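Local structure of phenylacetic acid degradation-related protein (Ralstonia eutropha JMP134, 2PIM) at residues 17-20 and 21-24; 75-78 and 79-83. The protein probably hydrolyses acyl-CoA thioesters, as a putative thioesterase of the hotdog-fold superfamily related to phenylacetic acid degradation. All blocks are in the same frame, centred on the assembly; numbering follows the deposited sequence.

Contact 1 (17-20 with 21-24) opens the short helix 20-25, ahead of the first strand of the sheet, whereas contact 2 (75-78 with 79-83) is the turn that leads from the long helix 58-75 to strand 84-92. They do not touch: their centres are 18 Å apart and their nearest atoms about 10 Å. The N-terminal segment bridges them, since Tyr-7 and Met-11 meet contact 1 while Asn-6 and Arg-10 approach contact 2. Their surroundings differ too. Contact 1 lies against the second subunit and its centre is about 12 Å from that of the chain; contact 2, at about 16 Å, is a surface turn touched by no other chain of the assembly.

Contact 1 (17-20 and 21-24); sequences PVPA and VAGT
The methyl of Ala-22 sits over one face of the Pro-19 ring, 4.4 Å from CD, and CG1 of Val-21 comes obliquely from the same side at the CB edge, 4.2 Å from Pro-19 CB. The same proline also packs on Tyr-7 and Met-11 of helix 7-12 and on Pro-52 of the second subunit. Its flat carbonyl group serves the start of the helix as well. Pro-19 O accepts two weak backbone bonds, from Ala-22 N at 3.0 Å with a strongly bent N-H angle of 124°, and from Gly-23 N at 3.4 Å but nearly straight. Pro-19 occupies the N-cap position, just before the first turn of helix 20-25, which precedes the first strand of the hotdog fold. This turn lies at the dimer interface, where Val-21 and Thr-24 both pack on Phe-49 of the second subunit. The next bond of the same i to i+4 kind is stronger: Thr-24 N donates to Ala-20 O at 3.0 Å, in the carbonyl plane. On the loop side, Val-18 places CG1 opposite its own backbone N (chi1 179°), which brings this methyl to 3.5 Å from Ala-22 CB, tighter than ordinary carbon packing; Val-18 also touches Met-11. The hydroxyl OG1 of Thr-24 comes within 3.2 Å of Ala-20 O, yet its hydrogen bond runs to Ala-48 O of the second subunit.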
loop_
_atom_site.group_PDB
_atom_site.type_symbol
_atom_site.label_atom_id
_atom_site.label_comp_id
_atom_site.label_asym_id
_atom_site.label_seq_id
_atom_site.Cartn_x
_atom_site.Cartn_y
_atom_site.Cartn_z
ATOM N N PRO A 17 18.165 13.385 -4.493
ATOM C CA PRO A 17 17.453 12.918 -3.296
ATOM C C PRO A 17 16.671 11.621 -3.507
ATOM O O PRO A 17 15.977 11.445 -4.524
ATOM C CB PRO A 17 16.502 14.082 -2.982
ATOM C CG PRO A 17 16.284 14.767 -4.309
ATOM C CD PRO A 17 17.605 14.657 -5.007
ATOM N N VAL A 18 16.821 10.716 -2.546
ATOM C CA VAL A 18 15.930 9.568 -2.438
ATOM C C VAL A 18 14.564 10.151 -2.086
ATOM O O VAL A 18 14.495 11.113 -1.313
ATOM C CB VAL A 18 16.385 8.580 -1.329
ATOM C CG1 VAL A 18 15.426 7.394 -1.219
ATOM C CG2 VAL A 18 17.821 8.094 -1.596
ATOM N N PRO A 19 13.481 9.597 -2.660
ATOM C CA PRO A 19 12.142 10.048 -2.267
ATOM C C PRO A 19 11.914 9.829 -0.786
ATOM O O PRO A 19 12.342 8.809 -0.262
ATOM C CB PRO A 19 11.205 9.145 -3.070
ATOM C CG PRO A 19 12.048 8.571 -4.171
ATOM C CD PRO A 19 13.441 8.536 -3.678
ATOM N N ALA A 20 11.239 10.767 -0.125
ATOM C CA ALA A 20 10.969 10.657 1.295
ATOM C C ALA A 20 10.313 9.322 1.655
ATOM O O ALA A 20 10.659 8.713 2.668
ATOM C CB ALA A 20 10.107 11.794 1.745
ATOM N N VAL A 21 9.388 8.853 0.822
ATOM C CA VAL A 21 8.667 7.615 1.118
ATOM C C VAL A 21 9.608 6.407 1.203
ATOM O O VAL A 21 9.411 5.524 2.035
ATOM C CB VAL A 21 7.457 7.374 0.138
ATOM C CG1 VAL A 21 7.897 7.232 -1.349
ATOM C CG2 VAL A 21 6.641 6.160 0.582
ATOM N N ALA A 22 10.640 6.370 0.378
ATOM C CA ALA A 22 11.652 5.300 0.469
ATOM C C ALA A 22 12.420 5.326 1.789
ATOM O O ALA A 22 12.639 4.294 2.393
ATOM C CB ALA A 22 12.610 5.384 -0.692
ATOM N N GLY A 23 12.811 6.504 2.247
ATOM C CA GLY A 23 13.263 6.680 3.627
ATOM C C GLY A 23 12.287 6.063 4.626
ATOM O O GLY A 23 12.647 5.255 5.456
ATOM N N THR A 24 11.028 6.432 4.541
ATOM C CA THR A 24 10.040 5.936 5.474
ATOM C C THR A 24 9.988 4.397 5.476
ATOM O O THR A 24 9.908 3.780 6.527
ATOM C CB THR A 24 8.691 6.573 5.114
ATOM O OG1 THR A 24 8.828 7.990 5.217
ATOM C CG2 THR A 24 7.544 6.099 5.978
#

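Contact 2 (75-78 and 79-83); sequences ATLE and DGASC
Leu-77 reaches across the turn with one branch: its CD1 methyl lies 3.5 Å from Cys-83 N and equally close to Ser-82 C, so it sits over the face of the peptide group joining Ser-82 to Cys-83. The same methyl meets Cys-83 CB at 4.0 Å, while nearer the backbone Leu-77 CB and Ala-81 CB are 4.1 Å apart. Glu-78 supplies the other side-chain contact. Its chain starts with CG between the backbone N and the carbonyl carbon (chi1 60°) and bends again at chi2, a course that lays one face of the carboxylate over the Ala-81 methyl, with Glu-78 OE1 3.5 Å from Ala-81 CB. This is van der Waals contact, since a methyl offers no polar hydrogen. Both contacts are made around a type II beta turn from Glu-78 to Ala-81, within the connection from the long hotdog helix 58-75 to strand 84-92. One weak bond closes it, from Ala-81 N to Glu-78 O at 3.4 Å with an N-H angle of 141°. Gly-80, at the third position, takes the positive phi (99°) of a type II turn, a conformation commonly adopted by glycine there. Farther out, the Asp-79 carboxylate turns to the N-terminal segment: OD1 takes a weak hydrogen bond from Asn-6 N, and OD2 forms a long, weak ion pair with Arg-10. Cys-83 packs on Val-73 and Thr-74 of helix 58-75.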
loop_
_atom_site.group_PDB
_atom_site.type_symbol
_atom_site.label_atom_id
_atom_site.label_comp_id
_atom_site.label_asym_id
_atom_site.label_seq_id
_atom_site.Cartn_x
_atom_site.Cartn_y
_atom_site.Cartn_z
ATOM N N ALA A 75 14.363 3.375 -13.389
ATOM C CA ALA A 75 15.707 3.010 -13.831
ATOM C C ALA A 75 15.879 2.921 -15.348
ATOM O O ALA A 75 16.970 3.197 -15.851
ATOM C CB ALA A 75 16.128 1.715 -13.193
ATOM N N THR A 76 14.817 2.530 -16.069
ATOM C CA THR A 76 14.866 2.371 -17.532
ATOM C C THR A 76 14.601 3.673 -18.315
ATOM O O THR A 76 14.818 3.712 -19.514
ATOM C CB THR A 76 13.919 1.233 -18.065
ATOM O OG1 THR A 76 12.536 1.616 -17.965
ATOM C CG2 THR A 76 14.126 -0.028 -17.304
ATOM N N LEU A 77 14.174 4.741 -17.646
ATOM C CA LEU A 77 13.673 5.915 -18.352
ATOM C C LEU A 77 14.736 6.870 -18.821
ATOM O O LEU A 77 15.783 6.998 -18.220
ATOM C CB LEU A 77 12.656 6.659 -17.479
ATOM C CG LEU A 77 11.480 5.772 -17.048
ATOM C CD1 LEU A 77 10.340 6.578 -16.448
ATOM C CD2 LEU A 77 10.964 4.880 -18.184
ATOM N N GLU A 78 14.460 7.534 -19.930
ATOM C CA GLU A 78 15.254 8.674 -20.337
ATOM C C GLU A 78 15.013 9.829 -19.358
ATOM O O GLU A 78 14.078 9.796 -18.552
ATOM C CB GLU A 78 14.928 9.079 -21.787
ATOM C CG GLU A 78 13.473 9.469 -22.056
ATOM C CD GLU A 78 12.579 8.325 -22.576
ATOM O OE1 GLU A 78 12.335 7.320 -21.851
ATOM O OE2 GLU A 78 12.079 8.470 -23.710
ATOM N N ASP A 79 15.876 10.830 -19.407
ATOM C CA ASP A 79 15.652 12.074 -18.681
ATOM C C ASP A 79 14.444 12.764 -19.277
ATOM O O ASP A 79 14.318 12.858 -20.503
ATOM C CB ASP A 79 16.868 13.016 -18.795
ATOM C CG ASP A 79 17.835 12.881 -17.626
ATOM O OD1 ASP A 79 17.589 12.050 -16.714
ATOM O OD2 ASP A 79 18.839 13.627 -17.621
ATOM N N GLY A 80 13.560 13.248 -18.414
ATOM C CA GLY A 80 12.355 13.922 -18.873
ATOM C C GLY A 80 11.133 13.026 -18.873
ATOM O O GLY A 80 10.011 13.518 -18.704
ATOM N N ALA A 81 11.344 11.723 -19.083
ATOM C CA ALA A 81 10.277 10.728 -18.976
ATOM C C ALA A 81 10.036 10.436 -17.519
ATOM O O ALA A 81 10.925 10.627 -16.698
ATOM C CB ALA A 81 10.647 9.444 -19.713
ATOM N N SER A 82 8.841 9.940 -17.211
ATOM C CA SER A 82 8.455 9.714 -15.841
ATOM C C SER A 82 7.539 8.496 -15.639
ATOM O O SER A 82 6.693 8.201 -16.455
ATOM C CB SER A 82 7.772 10.959 -15.310
ATOM O OG SER A 82 7.698 10.868 -13.904
ATOM N N CYS A 83 7.703 7.802 -14.527
ATOM C CA CYS A 83 6.892 6.620 -14.264
ATOM C C CYS A 83 5.655 6.956 -13.413
ATOM O O CYS A 83 5.759 7.461 -12.285
ATOM C CB CYS A 83 7.704 5.547 -13.575
ATOM S SG CYS A 83 6.613 4.170 -12.898
#